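Side-chain contacts in membrane-anchored mycosin mycp1 (Mycobacterium thermoresistibile, PDB 4HVL), which is a serine protease of the subtilisin family and an essential component of the ESX-1 type VII secretion system: residues 157-162 against 194-199; 225-230 against 353-358. One frame throughout, in Å; residues are numbered along the deposited sequence.

Contact 1: residues 157-162 against 194-199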
# COMPACT_ATOMS: atom_id res chain seq x y z
N GLY A 157 9.08 8.83 14.17
CA GLY A 157 9.61 9.71 13.13
C GLY A 157 9.08 9.36 11.76
O GLY A 157 8.70 10.23 10.97
N SER A 158 9.06 8.07 11.46
CA SER A 158 8.54 7.59 10.19
C SER A 158 7.04 7.95 10.02
O SER A 158 6.59 8.34 8.94
CB SER A 158 8.81 6.09 10.07
OG SER A 158 8.09 5.50 9.01
N LEU A 159 6.28 7.90 11.10
CA LEU A 159 4.86 8.32 11.05
C LEU A 159 4.70 9.84 10.91
O LEU A 159 3.79 10.32 10.23
CB LEU A 159 4.10 7.81 12.27
CG LEU A 159 3.78 6.31 12.24
CD1 LEU A 159 3.30 5.83 13.60
CD2 LEU A 159 2.74 5.96 11.20
N ARG A 160 5.60 10.61 11.51
CA ARG A 160 5.60 12.04 11.26
C ARG A 160 5.89 12.37 9.78
O ARG A 160 5.20 13.20 9.19
CB ARG A 160 6.53 12.76 12.23
CG ARG A 160 5.97 12.86 13.65
CD ARG A 160 6.77 13.84 14.48
NE ARG A 160 8.11 13.32 14.67
CZ ARG A 160 8.47 12.51 15.67
NH1 ARG A 160 7.59 12.14 16.58
NH2 ARG A 160 9.73 12.08 15.76
N SER A 161 6.90 11.73 9.18
CA SER A 161 7.19 11.98 7.73
C SER A 161 6.07 11.46 6.79
O SER A 161 5.79 12.04 5.73
CB SER A 161 8.55 11.41 7.33
OG SER A 161 8.53 10.00 7.30
N LEU A 162 5.44 10.37 7.20
CA LEU A 162 4.30 9.85 6.47
C LEU A 162 3.13 10.83 6.44
O LEU A 162 2.49 11.00 5.41
CB LEU A 162 3.82 8.55 7.12
CG LEU A 162 2.64 7.95 6.37
CD1 LEU A 162 3.07 7.52 4.97
CD2 LEU A 162 2.04 6.80 7.15
N THR A 194 -1.50 11.80 15.64
CA THR A 194 -2.63 12.70 15.33
C THR A 194 -2.52 13.31 13.93
O THR A 194 -3.50 13.40 13.18
CB THR A 194 -2.67 13.79 16.46
OG1 THR A 194 -3.10 13.16 17.66
CG2 THR A 194 -3.63 14.90 16.16
N GLY A 195 -1.30 13.69 13.56
CA GLY A 195 -1.02 14.19 12.23
C GLY A 195 -1.33 13.24 11.11
O GLY A 195 -1.74 13.69 10.03
N VAL A 196 -1.15 11.93 11.32
CA VAL A 196 -1.43 10.97 10.26
C VAL A 196 -2.93 10.95 9.98
O VAL A 196 -3.35 11.00 8.83
CB VAL A 196 -0.88 9.55 10.56
CG1 VAL A 196 -1.28 8.56 9.45
CG2 VAL A 196 0.63 9.59 10.73
N GLY A 197 -3.71 10.89 11.05
CA GLY A 197 -5.15 10.92 10.96
C GLY A 197 -5.64 12.18 10.29
O GLY A 197 -6.52 12.13 9.45
N ALA A 198 -5.05 13.31 10.65
CA ALA A 198 -5.46 14.58 10.06
C ALA A 198 -5.11 14.61 8.57
O ALA A 198 -5.89 15.13 7.76
CB ALA A 198 -4.80 15.74 10.79
N ALA A 199 -3.96 14.03 8.21
CA ALA A 199 -3.53 14.01 6.81
C ALA A 199 -4.44 13.12 5.98
O ALA A 199 -4.82 13.49 4.88
CB ALA A 199 -2.10 13.54 6.69
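V196 sets one of its two methyls against the backbone of L159 and turns the other toward L162, so that a single branched side chain makes the contacts between residues 157-162 and 194-199 of the subtilisin fold; A199 continues the same helix pair onto I166 and V167. The tightest point is V196 CG2, 3.3 Å from L159 O, where a methyl group rides on a helix carbonyl; L159 CB adds an apolar touch to CG2 at 4.2 Å. The second branch, V196 CG1, lies anti to its backbone nitrogen (chi1 177°) and reaches L162 CD2 more loosely, at 4.4 Å. A short beta-branched residue suits this place, because its two methyls spread over neighbouring parts of the opposing helix without a long flexible stem. S247 of strand 244-247 touches both L159 and V196.

On the looser, partly exposed side the side chain of R160 leaves the backbone away from residues 194-199; its guanidinium forms a salt bridge with D20 and donates to N151 O. On the zinc-site side, the side chain of L162 packs on H133 and lies about 6 Å from the zinc ion bound by H133, T134 and E181, while S158 O is hydrogen-bonded to H133 NE2, which probably helps to set that imidazole. With two methyl-to-apolar touches, one methyl against a carbonyl and no directional bond, the fit of V196 against L159 and L162 probably matters more here than polar pairing.

Contact 2: residues 225-230 against 353-358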
# COMPACT_ATOMS: atom_id res chain seq x y z
N ASN A 225 -1.97 -9.92 15.25
CA ASN A 225 -3.03 -9.69 16.23
C ASN A 225 -3.88 -10.95 16.42
O ASN A 225 -4.11 -11.68 15.47
CB ASN A 225 -3.94 -8.54 15.79
CG ASN A 225 -3.38 -7.18 16.14
OD1 ASN A 225 -2.93 -6.96 17.28
ND2 ASN A 225 -3.40 -6.25 15.17
N PRO A 226 -4.34 -11.20 17.67
CA PRO A 226 -5.27 -12.33 17.90
C PRO A 226 -6.63 -12.10 17.25
O PRO A 226 -7.01 -10.96 17.03
CB PRO A 226 -5.44 -12.37 19.43
CG PRO A 226 -4.31 -11.59 19.99
CD PRO A 226 -3.89 -10.60 18.93
N PRO A 227 -7.37 -13.18 16.94
CA PRO A 227 -8.71 -12.99 16.42
C PRO A 227 -9.70 -12.38 17.45
O PRO A 227 -9.42 -12.36 18.64
CB PRO A 227 -9.15 -14.41 16.06
CG PRO A 227 -8.37 -15.29 16.96
CD PRO A 227 -7.04 -14.61 17.09
N PRO A 228 -10.86 -11.93 16.99
CA PRO A 228 -11.95 -11.53 17.88
C PRO A 228 -12.38 -12.62 18.86
O PRO A 228 -12.30 -13.80 18.51
CB PRO A 228 -13.11 -11.25 16.93
CG PRO A 228 -12.46 -10.98 15.59
CD PRO A 228 -11.21 -11.80 15.56
N ASP A 229 -12.82 -12.24 20.05
CA ASP A 229 -13.41 -13.19 20.99
C ASP A 229 -14.92 -13.32 20.71
O ASP A 229 -15.68 -12.36 20.90
CB ASP A 229 -13.17 -12.78 22.45
CG ASP A 229 -13.54 -13.88 23.43
OD1 ASP A 229 -14.21 -14.86 23.03
OD2 ASP A 229 -13.16 -13.76 24.62
N PRO A 230 -15.36 -14.50 20.24
CA PRO A 230 -16.79 -14.73 19.95
C PRO A 230 -17.71 -14.59 21.16
O PRO A 230 -18.93 -14.41 20.98
CB PRO A 230 -16.82 -16.18 19.47
CG PRO A 230 -15.43 -16.48 19.04
CD PRO A 230 -14.56 -15.71 19.97
N ASP A 353 -14.04 -10.76 8.04
CA ASP A 353 -13.09 -11.16 9.06
C ASP A 353 -11.87 -10.24 9.07
O ASP A 353 -11.73 -9.34 8.24
CB ASP A 353 -12.74 -12.65 8.93
CG ASP A 353 -11.92 -12.97 7.71
OD1 ASP A 353 -11.03 -12.18 7.33
OD2 ASP A 353 -12.13 -14.07 7.15
N ASN A 354 -11.01 -10.46 10.05
CA ASN A 354 -9.86 -9.59 10.29
C ASN A 354 -8.66 -9.86 9.36
O ASN A 354 -7.70 -9.11 9.38
CB ASN A 354 -9.45 -9.67 11.77
CG ASN A 354 -10.37 -8.85 12.67
OD1 ASN A 354 -11.46 -8.44 12.26
ND2 ASN A 354 -9.92 -8.57 13.91
N TYR A 355 -8.75 -10.91 8.54
CA TYR A 355 -7.65 -11.27 7.66
C TYR A 355 -7.86 -10.65 6.28
O TYR A 355 -6.93 -10.06 5.70
CB TYR A 355 -7.49 -12.79 7.61
CG TYR A 355 -7.39 -13.35 9.00
CD1 TYR A 355 -6.19 -13.38 9.67
CD2 TYR A 355 -8.53 -13.80 9.68
CE1 TYR A 355 -6.09 -13.84 10.97
CE2 TYR A 355 -8.45 -14.28 10.99
CZ TYR A 355 -7.22 -14.29 11.62
OH TYR A 355 -7.12 -14.77 12.92
N VAL A 356 -9.09 -10.75 5.78
CA VAL A 356 -9.44 -10.29 4.45
C VAL A 356 -10.54 -9.23 4.44
O VAL A 356 -10.89 -8.72 3.38
CB VAL A 356 -9.84 -11.46 3.51
CG1 VAL A 356 -8.66 -12.40 3.33
CG2 VAL A 356 -11.08 -12.22 4.02
N GLY A 357 -11.07 -8.87 5.61
CA GLY A 357 -12.16 -7.91 5.68
C GLY A 357 -13.37 -8.46 4.95
O GLY A 357 -13.81 -9.57 5.25
N ALA A 358 -13.90 -7.68 4.01
CA ALA A 358 -15.07 -8.09 3.23
C ALA A 358 -14.67 -9.11 2.14
O ALA A 358 -15.54 -9.67 1.45
CB ALA A 358 -15.75 -6.89 2.59
O HOH W 1 -5.03 -14.03 14.26
O HOH W 2 -7.21 -9.89 14.44
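P228 and N354 approach each other from opposite directions, CG and CD of P228 meeting the amide nitrogen, with P228 CD 3.8 Å from N354 ND2. P226, P227 and P228 hold an extended polyproline II conformation, whereas D353 opens an Asx turn in a loop of the subtilisin fold. The two touching pairs are oriented differently: Y355 slants across P227, and its hydroxyl, not its ring, makes the contact, OH lying 3.8 Å from P227 CB. Y355 suits the place because its long, rigid stem (chi1 -52°, CG anti to the carbonyl carbon) carries a polar group to the other loop.

Prolines have no N-H to give, so the polar ties run through carbonyls and water. N354 ND2 donates to R237 O, and also to a water 3.1 Å from N354 ND2. That water in turn donates to P226 O at 2.8 Å, so that one amide nitrogen is both packed on P228 and linked by water to the carbonyl of P226, two residues earlier. N354 is also joined to G274 through backbone bonding, and Y355 rests on S273.

Behind the contact D353 OD1 accepts two backbone N-H groups. V356 N meets D353 OD1 almost straight (172°) at 2.9 Å, while Y355 N comes from above the carboxylate plane, 36° out of it; this double grip should help to fix the loop from which N354 and Y355 reach. A second water donates to N225 O and lies 2.6 Å from Y355 OH.

In the fold
Both segments of contact 1 come before those of contact 2 along the chain, and all four belong to its subtilase part. The centres of the two contacts lie 26 Å apart, with nearest atoms about 14 Å apart, so they do not touch. Helices 154-171 and 194-206, joined in contact 1, lead into strands 176-179 and 210-214, which are neighbours in the seven-stranded parallel sheet. Contact 2 instead ties the loop that follows strand 210-214 to one between helices 334-343 and 363-368. Contact 1 thus packs neighbouring crossover helices beside the zinc site of H133, T134 and E181, while contact 2 joins distant parts of the chain through loops away from the zinc ligands and the predicted catalytic residues.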